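Local atomic coordinates of Tetur07g02040 (Tetranychus urticae, PDB entry 6BDJ), a protein that probably catalyses intradiol ring cleavage of catechol-type aromatic compounds, inserting both atoms of molecular oxygen with the help of a bound ferric iron. Residues Y45-D50 against K84-W88; I63-V67 against S217-I221; W88-Y92 against R117-G121. The contacts are given in a common frame with arbitrary orientation. Residue numbers count along the deposited sequence, not the author numbering.

Interaction 1: residues Y45-D50 against K84-W88; sequences YFIEED and KVYIW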
loop_
_atom_site.group_PDB
_atom_site.type_symbol
_atom_site.label_atom_id
_atom_site.label_comp_id
_atom_site.label_asym_id
_atom_site.label_seq_id
_atom_site.Cartn_x
_atom_site.Cartn_y
_atom_site.Cartn_z
ATOM N N TYR A 45 -1.516 5.117 10.398
ATOM C CA TYR A 45 -1.083 3.791 10.830
ATOM C C TYR A 45 0.267 3.306 10.341
ATOM O O TYR A 45 0.557 2.095 10.452
ATOM C CB TYR A 45 -2.170 2.763 10.525
ATOM C CG TYR A 45 -3.527 3.150 11.098
ATOM C CD1 TYR A 45 -3.670 3.526 12.435
ATOM C CD2 TYR A 45 -4.653 3.168 10.294
ATOM C CE1 TYR A 45 -4.907 3.857 12.961
ATOM C CE2 TYR A 45 -5.910 3.514 10.801
ATOM C CZ TYR A 45 -6.032 3.850 12.138
ATOM O OH TYR A 45 -7.266 4.187 12.630
ATOM N N PHE A 46 1.132 4.220 9.887
ATOM C CA PHE A 46 2.503 3.817 9.563
ATOM C C PHE A 46 3.227 3.456 10.831
ATOM O O PHE A 46 3.053 4.115 11.876
ATOM C CB PHE A 46 3.290 4.891 8.816
ATOM C CG PHE A 46 4.670 4.449 8.397
ATOM C CD1 PHE A 46 4.851 3.315 7.600
ATOM C CD2 PHE A 46 5.803 5.144 8.820
ATOM C CE1 PHE A 46 6.123 2.895 7.241
ATOM C CE2 PHE A 46 7.061 4.742 8.451
ATOM C CZ PHE A 46 7.237 3.618 7.666
ATOM N N ILE A 47 4.032 2.388 10.740
ATOM C CA ILE A 47 4.900 1.956 11.830
ATOM C C ILE A 47 6.276 1.802 11.229
ATOM O O ILE A 47 6.517 0.948 10.376
ATOM C CB ILE A 47 4.455 0.637 12.473
ATOM C CG1 ILE A 47 3.096 0.812 13.139
ATOM C CG2 ILE A 47 5.453 0.205 13.555
ATOM C CD1 ILE A 47 2.501 -0.473 13.729
ATOM N N GLU A 48 7.172 2.654 11.690
ATOM C CA GLU A 48 8.483 2.768 11.101
ATOM C C GLU A 48 9.406 1.711 11.700
ATOM O O GLU A 48 10.101 1.953 12.676
ATOM C CB GLU A 48 9.042 4.173 11.282
ATOM C CG GLU A 48 10.268 4.369 10.408
ATOM C CD GLU A 48 10.792 5.803 10.336
ATOM O OE1 GLU A 48 10.213 6.734 10.949
ATOM O OE2 GLU A 48 11.805 5.969 9.632
ATOM N N GLU A 49 9.373 0.534 11.102
ATOM C CA GLU A 49 10.159 -0.626 11.529
ATOM C C GLU A 49 10.616 -1.384 10.308
ATOM O O GLU A 49 9.846 -1.584 9.386
ATOM C CB GLU A 49 9.318 -1.557 12.416
ATOM C CG GLU A 49 9.099 -1.054 13.855
ATOM C CD GLU A 49 8.107 -1.918 14.632
ATOM O OE1 GLU A 49 7.596 -2.909 14.057
ATOM O OE2 GLU A 49 7.788 -1.590 15.804
ATOM N N ASP A 50 11.875 -1.824 10.338
ATOM C CA ASP A 50 12.423 -2.733 9.347
ATOM C C ASP A 50 11.875 -4.134 9.664
ATOM O O ASP A 50 12.310 -4.792 10.612
ATOM C CB ASP A 50 13.962 -2.751 9.397
ATOM C CG ASP A 50 14.602 -1.471 8.801
ATOM O OD1 ASP A 50 13.874 -0.511 8.457
ATOM O OD2 ASP A 50 15.851 -1.415 8.696
ATOM N N LYS A 84 14.264 1.494 -0.010
ATOM C CA LYS A 84 13.433 0.717 0.902
ATOM C C LYS A 84 11.978 1.034 0.615
ATOM O O LYS A 84 11.575 2.194 0.691
ATOM C CB LYS A 84 13.749 1.037 2.368
ATOM C CG LYS A 84 14.858 0.166 2.947
ATOM C CD LYS A 84 15.515 0.805 4.167
ATOM C CE LYS A 84 14.566 0.864 5.349
ATOM N NZ LYS A 84 15.313 1.033 6.624
ATOM N N VAL A 85 11.198 0.007 0.274
ATOM C CA VAL A 85 9.748 0.173 0.083
ATOM C C VAL A 85 9.020 -0.481 1.235
ATOM O O VAL A 85 9.190 -1.677 1.461
ATOM C CB VAL A 85 9.270 -0.515 -1.186
ATOM C CG1 VAL A 85 7.768 -0.303 -1.376
ATOM C CG2 VAL A 85 10.064 -0.014 -2.386
ATOM N N TYR A 86 8.223 0.311 1.939
ATOM C CA TYR A 86 7.317 -0.188 2.933
ATOM C C TYR A 86 5.902 -0.266 2.404
ATOM O O TYR A 86 5.430 0.663 1.773
ATOM C CB TYR A 86 7.261 0.760 4.114
ATOM C CG TYR A 86 8.544 1.018 4.851
ATOM C CD1 TYR A 86 9.525 1.840 4.294
ATOM C CD2 TYR A 86 8.779 0.483 6.126
ATOM C CE1 TYR A 86 10.697 2.124 4.967
ATOM C CE2 TYR A 86 9.967 0.758 6.810
ATOM C CZ TYR A 86 10.915 1.594 6.218
ATOM O OH TYR A 86 12.088 1.938 6.852
ATOM N N ILE A 87 5.191 -1.346 2.689
ATOM C CA ILE A 87 3.739 -1.350 2.547
ATOM C C ILE A 87 3.070 -1.715 3.846
ATOM O O ILE A 87 3.659 -2.351 4.718
ATOM C CB ILE A 87 3.249 -2.252 1.404
ATOM C CG1 ILE A 87 3.614 -3.722 1.631
ATOM C CG2 ILE A 87 3.898 -1.809 0.092
ATOM C CD1 ILE A 87 2.908 -4.625 0.631
ATOM N N TRP A 88 1.842 -1.241 3.983
ATOM C CA TRP A 88 0.977 -1.641 5.064
ATOM C C TRP A 88 -0.455 -1.489 4.635
ATOM O O TRP A 88 -0.805 -0.641 3.789
ATOM C CB TRP A 88 1.263 -0.887 6.380
ATOM C CG TRP A 88 0.939 0.633 6.390
ATOM C CD1 TRP A 88 -0.059 1.282 7.096
ATOM C CD2 TRP A 88 1.677 1.658 5.734
ATOM N NE1 TRP A 88 0.018 2.638 6.900
ATOM C CE2 TRP A 88 1.059 2.902 6.057
ATOM C CE3 TRP A 88 2.777 1.657 4.880
ATOM C CZ2 TRP A 88 1.527 4.127 5.559
ATOM C CZ3 TRP A 88 3.246 2.880 4.395
ATOM C CH2 TRP A 88 2.622 4.090 4.738
HETATM O O HOH W 1 -2.040 4.792 7.719
#

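Interaction 2: residues I63-V67 against S217-I221; sequences IRLNV and SLEGI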
loop_
_atom_site.group_PDB
_atom_site.type_symbol
_atom_site.label_atom_id
_atom_site.label_comp_id
_atom_site.label_asym_id
_atom_site.label_seq_id
_atom_site.Cartn_x
_atom_site.Cartn_y
_atom_site.Cartn_z
ATOM N N ILE A 63 -7.653 -13.454 0.159
ATOM C CA ILE A 63 -7.269 -13.955 -1.150
ATOM C C ILE A 63 -5.866 -13.463 -1.436
ATOM O O ILE A 63 -5.577 -12.274 -1.348
ATOM C CB ILE A 63 -8.265 -13.563 -2.257
ATOM C CG1 ILE A 63 -9.579 -14.329 -2.017
ATOM C CG2 ILE A 63 -7.700 -13.927 -3.629
ATOM C CD1 ILE A 63 -10.779 -13.895 -2.836
ATOM N N ARG A 64 -5.008 -14.400 -1.802
ATOM C CA ARG A 64 -3.608 -14.121 -2.011
ATOM C C ARG A 64 -3.399 -13.156 -3.170
ATOM O O ARG A 64 -4.012 -13.320 -4.228
ATOM C CB ARG A 64 -2.850 -15.431 -2.217
ATOM C CG ARG A 64 -2.526 -16.113 -0.892
ATOM C CD ARG A 64 -1.308 -15.475 -0.226
ATOM N NE ARG A 64 -0.126 -15.701 -1.066
ATOM C CZ ARG A 64 0.524 -14.801 -1.816
ATOM N NH1 ARG A 64 1.546 -15.214 -2.557
ATOM N NH2 ARG A 64 0.196 -13.506 -1.845
ATOM N N LEU A 65 -2.582 -12.124 -2.922
ATOM C CA LEU A 65 -2.225 -11.129 -3.915
ATOM C C LEU A 65 -0.735 -10.904 -3.851
ATOM O O LEU A 65 -0.216 -10.589 -2.795
ATOM C CB LEU A 65 -2.921 -9.814 -3.608
ATOM C CG LEU A 65 -2.536 -8.559 -4.395
ATOM C CD1 LEU A 65 -2.643 -8.775 -5.896
ATOM C CD2 LEU A 65 -3.446 -7.398 -3.993
ATOM N N ASN A 66 -0.057 -11.069 -4.978
ATOM C CA ASN A 66 1.339 -10.668 -5.132
ATOM C C ASN A 66 1.423 -9.269 -5.727
ATOM O O ASN A 66 0.947 -9.021 -6.840
ATOM C CB ASN A 66 2.080 -11.638 -6.045
ATOM C CG ASN A 66 2.257 -13.013 -5.424
ATOM O OD1 ASN A 66 2.222 -13.185 -4.209
ATOM N ND2 ASN A 66 2.448 -14.009 -6.272
ATOM N N VAL A 67 2.060 -8.369 -4.993
ATOM C CA VAL A 67 2.190 -6.978 -5.379
ATOM C C VAL A 67 3.623 -6.740 -5.845
ATOM O O VAL A 67 4.548 -6.849 -5.052
ATOM C CB VAL A 67 1.862 -6.067 -4.175
ATOM C CG1 VAL A 67 2.217 -4.605 -4.461
ATOM C CG2 VAL A 67 0.388 -6.173 -3.801
ATOM N N SER A 217 -2.748 -17.581 -7.256
ATOM C CA SER A 217 -2.642 -16.278 -6.534
ATOM C C SER A 217 -2.673 -15.111 -7.534
ATOM O O SER A 217 -2.123 -15.217 -8.631
ATOM C CB SER A 217 -1.340 -16.175 -5.731
ATOM O OG SER A 217 -0.219 -16.113 -6.591
ATOM N N LEU A 218 -3.319 -14.012 -7.160
ATOM C CA LEU A 218 -3.399 -12.823 -8.021
ATOM C C LEU A 218 -2.045 -12.142 -8.154
ATOM O O LEU A 218 -1.309 -12.050 -7.181
ATOM C CB LEU A 218 -4.368 -11.792 -7.444
ATOM C CG LEU A 218 -5.815 -12.215 -7.207
ATOM C CD1 LEU A 218 -6.473 -11.242 -6.253
ATOM C CD2 LEU A 218 -6.586 -12.267 -8.503
ATOM N N GLU A 219 -1.736 -11.649 -9.351
ATOM C CA GLU A 219 -0.485 -10.940 -9.621
ATOM C C GLU A 219 -0.797 -9.510 -10.035
ATOM O O GLU A 219 -1.521 -9.266 -11.004
ATOM C CB GLU A 219 0.320 -11.632 -10.710
ATOM C CG GLU A 219 0.762 -13.050 -10.347
ATOM C CD GLU A 219 2.003 -13.121 -9.471
ATOM O OE1 GLU A 219 2.612 -12.084 -9.116
ATOM O OE2 GLU A 219 2.393 -14.253 -9.117
ATOM N N GLY A 220 -0.250 -8.558 -9.284
ATOM C CA GLY A 220 -0.478 -7.135 -9.519
ATOM C C GLY A 220 0.827 -6.414 -9.746
ATOM O O GLY A 220 1.805 -6.662 -9.029
ATOM N N ILE A 221 0.828 -5.522 -10.732
ATOM C CA ILE A 221 2.000 -4.701 -11.075
ATOM C C ILE A 221 1.587 -3.241 -11.008
ATOM O O ILE A 221 0.571 -2.851 -11.572
ATOM C CB ILE A 221 2.553 -4.990 -12.496
ATOM C CG1 ILE A 221 3.073 -6.437 -12.603
ATOM C CG2 ILE A 221 3.674 -4.011 -12.846
ATOM C CD1 ILE A 221 2.033 -7.465 -13.011
#

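Interaction 3: residues W88-Y92 against R117-G121; sequences WQPDY and RFLRG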
loop_
_atom_site.group_PDB
_atom_site.type_symbol
_atom_site.label_atom_id
_atom_site.label_comp_id
_atom_site.label_asym_id
_atom_site.label_seq_id
_atom_site.Cartn_x
_atom_site.Cartn_y
_atom_site.Cartn_z
ATOM N N TRP A 88 1.842 -1.241 3.983
ATOM C CA TRP A 88 0.977 -1.641 5.064
ATOM C C TRP A 88 -0.455 -1.489 4.635
ATOM O O TRP A 88 -0.805 -0.641 3.789
ATOM C CB TRP A 88 1.263 -0.887 6.380
ATOM C CG TRP A 88 0.939 0.633 6.390
ATOM C CD1 TRP A 88 -0.059 1.282 7.096
ATOM C CD2 TRP A 88 1.677 1.658 5.734
ATOM N NE1 TRP A 88 0.018 2.638 6.900
ATOM C CE2 TRP A 88 1.059 2.902 6.057
ATOM C CE3 TRP A 88 2.777 1.657 4.880
ATOM C CZ2 TRP A 88 1.527 4.127 5.559
ATOM C CZ3 TRP A 88 3.246 2.880 4.395
ATOM C CH2 TRP A 88 2.622 4.090 4.738
ATOM N N GLN A 89 -1.287 -2.362 5.187
ATOM C CA GLN A 89 -2.668 -2.467 4.743
ATOM C C GLN A 89 -3.510 -3.115 5.850
ATOM O O GLN A 89 -2.997 -3.820 6.710
ATOM C CB GLN A 89 -2.734 -3.304 3.475
ATOM C CG GLN A 89 -2.415 -4.771 3.707
ATOM C CD GLN A 89 -2.433 -5.612 2.449
ATOM O OE1 GLN A 89 -1.524 -5.549 1.635
ATOM N NE2 GLN A 89 -3.446 -6.446 2.319
ATOM N N PRO A 90 -4.819 -2.919 5.803
ATOM C CA PRO A 90 -5.660 -3.637 6.770
ATOM C C PRO A 90 -6.007 -5.044 6.349
ATOM O O PRO A 90 -6.019 -5.352 5.147
ATOM C CB PRO A 90 -6.920 -2.802 6.797
ATOM C CG PRO A 90 -7.010 -2.197 5.440
ATOM C CD PRO A 90 -5.628 -2.112 4.871
ATOM N N ASP A 91 -6.336 -5.890 7.323
ATOM C CA ASP A 91 -6.849 -7.233 7.022
ATOM C C ASP A 91 -8.261 -7.188 6.438
ATOM O O ASP A 91 -8.852 -6.111 6.321
ATOM C CB ASP A 91 -6.706 -8.184 8.236
ATOM C CG ASP A 91 -7.789 -8.037 9.285
ATOM O OD1 ASP A 91 -8.774 -7.307 9.109
ATOM O OD2 ASP A 91 -7.668 -8.718 10.309
ATOM N N TYR A 92 -8.816 -8.345 6.085
ATOM C CA TYR A 92 -10.120 -8.412 5.437
ATOM C C TYR A 92 -11.248 -7.667 6.142
ATOM O O TYR A 92 -12.138 -7.184 5.473
ATOM C CB TYR A 92 -10.547 -9.865 5.186
ATOM C CG TYR A 92 -11.202 -10.522 6.361
ATOM C CD1 TYR A 92 -12.587 -10.401 6.574
ATOM C CD2 TYR A 92 -10.442 -11.230 7.292
ATOM C CE1 TYR A 92 -13.190 -10.997 7.654
ATOM C CE2 TYR A 92 -11.050 -11.843 8.384
ATOM C CZ TYR A 92 -12.420 -11.712 8.552
ATOM O OH TYR A 92 -13.008 -12.282 9.634
ATOM N N ARG A 117 2.240 -7.185 13.734
ATOM C CA ARG A 117 2.747 -6.544 12.576
ATOM C C ARG A 117 2.352 -7.254 11.304
ATOM O O ARG A 117 2.986 -7.072 10.263
ATOM C CB ARG A 117 4.261 -6.436 12.668
ATOM C CG ARG A 117 4.756 -5.628 13.880
ATOM C CD ARG A 117 4.348 -4.163 13.764
ATOM N NE ARG A 117 4.903 -3.425 14.898
ATOM C CZ ARG A 117 4.261 -3.168 16.028
ATOM N NH1 ARG A 117 3.009 -3.600 16.230
ATOM N NH2 ARG A 117 4.882 -2.503 16.987
ATOM N N PHE A 118 1.267 -8.017 11.343
ATOM C CA PHE A 118 0.777 -8.625 10.140
ATOM C C PHE A 118 0.464 -7.540 9.109
ATOM O O PHE A 118 0.116 -6.392 9.454
ATOM C CB PHE A 118 -0.478 -9.500 10.380
ATOM C CG PHE A 118 -1.667 -8.771 10.994
ATOM C CD1 PHE A 118 -2.429 -7.869 10.259
ATOM C CD2 PHE A 118 -2.052 -9.028 12.297
ATOM C CE1 PHE A 118 -3.511 -7.212 10.828
ATOM C CE2 PHE A 118 -3.139 -8.385 12.878
ATOM C CZ PHE A 118 -3.870 -7.480 12.138
ATOM N N LEU A 119 0.590 -7.959 7.857
ATOM C CA LEU A 119 0.311 -7.143 6.712
ATOM C C LEU A 119 1.123 -5.844 6.668
ATOM O O LEU A 119 0.654 -4.798 6.176
ATOM C CB LEU A 119 -1.198 -6.907 6.600
ATOM C CG LEU A 119 -2.017 -8.193 6.344
ATOM C CD1 LEU A 119 -3.515 -7.934 6.395
ATOM C CD2 LEU A 119 -1.682 -8.893 5.039
ATOM N N ARG A 120 2.363 -5.943 7.148
ATOM C CA ARG A 120 3.330 -4.901 7.040
ATOM C C ARG A 120 4.591 -5.511 6.555
ATOM O O ARG A 120 4.983 -6.601 7.019
ATOM C CB ARG A 120 3.563 -4.271 8.403
ATOM C CG ARG A 120 2.322 -3.587 8.964
ATOM C CD ARG A 120 2.622 -3.017 10.338
ATOM N NE ARG A 120 1.389 -2.373 10.778
ATOM C CZ ARG A 120 1.070 -1.099 10.559
ATOM N NH1 ARG A 120 1.881 -0.271 9.910
ATOM N NH2 ARG A 120 -0.098 -0.645 10.991
ATOM N N GLY A 121 5.267 -4.852 5.624
ATOM C CA GLY A 121 6.629 -5.296 5.317
ATOM C C GLY A 121 7.420 -4.277 4.550
ATOM O O GLY A 121 6.842 -3.314 4.036
HETATM O O HOH W 2 -1.786 -4.249 9.167
#

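Interaction 1: residues Y45-D50 against K84-W88
Polar groups at the two ends of this contact are paired, and an aromatic cluster fills the space between. At one end Lys84 NZ donates to Asp50 OD1 at 2.8 Å, with a weak second bond from Lys84 NZ to Asp50 OD2 at 3.3 Å; together they make a salt bridge. Lysine suits this place because its long chain carries the ammonium from the strand across to the loop carboxylate. At the other end a water accepts from both segments, from Tyr45 N at 2.7 Å and from the indole Trp88 NE1 at 3.1 Å, so the ring nitrogen has a partner although its residue is buried. Tyr45 O lies 3.5 Å from Trp88 CD1, but its hydrogen bond comes from Arg120.

The fold explains the layout: in this intradiol-dioxygenase domain the irregular 45-50 segment crosses one face of strand 84-88, on which Lys84, Tyr86 and Trp88 alternate with Val85 and Ile87, which pack on Phe133 of strand 130-136. Trp88 also stacks on the iron ligand His149, and Tyr45 approaches the metal to about 5 Å between nearest side-chain atom and ion. Phe46, purely apolar, makes two edge-to-face contacts: with Tyr86 (centroids 5.3 Å, planes at 82°) and with the six-membered ring of Trp88 (4.9 Å, 51°). Its CA adds a CH-pi contact 4.1 Å from the centroid of the Trp88 five-membered ring. Beside Asp50, Glu49 points its CB away from the strand and forms a salt bridge with Arg117, while Glu49 O meets the Tyr86 ring edge, 3.5 Å from CE2.

Interaction 2: residues I63-V67 against S217-I221
Ile63, just before the strand, rests its CG2 3.9 Å from Leu218 CD1, an apolar start to the pairing. Arg64 O then accepts from Leu218 N at 3.1 Å. The Arg64 side chain bends forward along its own strand so that NH1 donates to Asn66 OD1 at 2.7 Å, and one face of its guanidinium covers Ser217 CB. Leu65 and Leu218 share the face of the sheet opposite to that of Asn66 and Glu219, with Leu65 CD1 3.8 Å from Leu218 CB. Asn66 is the hub: its N donates to Leu218 O (2.7 Å), its O accepts from Gly220 N (2.8 Å), and its ND2 donates to Glu219 OE2 (2.9 Å). An amide suits this position because it can accept from Arg64 and donate to Glu219 at once. Val67 lies beside Gly220, which has no side chain to meet it. Alternating bonds from Arg64 and Asn66 to Leu218 and Gly220 define a parallel pair of strands, 64-73 beside 218-226, within the mixed beta-sheet core of the intradiol dioxygenase domain.

Interaction 3: residues W88-Y92 against R117-G121
Leu119 lays its side chain across the loop that follows Trp88: its CD1 reaches 3.5 Å from Asp91 CA and 3.7 Å from Asp91 CB, and its CB sits 3.8 Å from Gln89 CG. A branched apolar residue suits this buried spot, where it covers the aliphatic parts of two polar residues whose ends are paired outside the contact, Gln89 with Thr135 and Leu136, Asp91 with Arg60. The carbonyl O of Leu119 accepts from Gln89 N at 3.3 Å and receives a CA-H...O contact from Trp88 CA at 3.4 Å. A water continues the link, donating to Gln89 O (2.8 Å) and to Phe118 O (2.9 Å). Next along, Trp88 and Arg120 form an antiparallel non-hydrogen-bonded pair with CA atoms 4.5 Å apart. Arg120 NH1 lies 3.6 Å from Trp88 CB, and the guanidinium is held by Ser97 O and Tyr45 O. Pro90 touches the iron ligand Tyr96, which places this loop beside the metal site. Strand 120-124 is an outermost strand of the sheet, and strand 84-88 lies between it and strand 148-154, which carries the iron ligand His149.

Interactions 1 and 3 are neighbours, with centres about 10 Å apart, and they share Trp88, whose ring face meets the edge of Phe46 while its backbone pairs with Arg120. They are also joined directly: Tyr45 O lies 2.8 Å from Arg120 NH1 in a probable hydrogen bond, and Glu49 OE1 forms a 2.9 Å salt bridge with Arg117 NE. Both border the iron, as the side chains of Tyr45 and Pro90 each come within about 5 Å of it at their nearest atoms. Interaction 2 belongs to another part of the same sheet, its centre about 19 Å from that of interaction 1 and 14 Å from that of interaction 3; Leu65 is about 10 Å from His147, side chain to side chain.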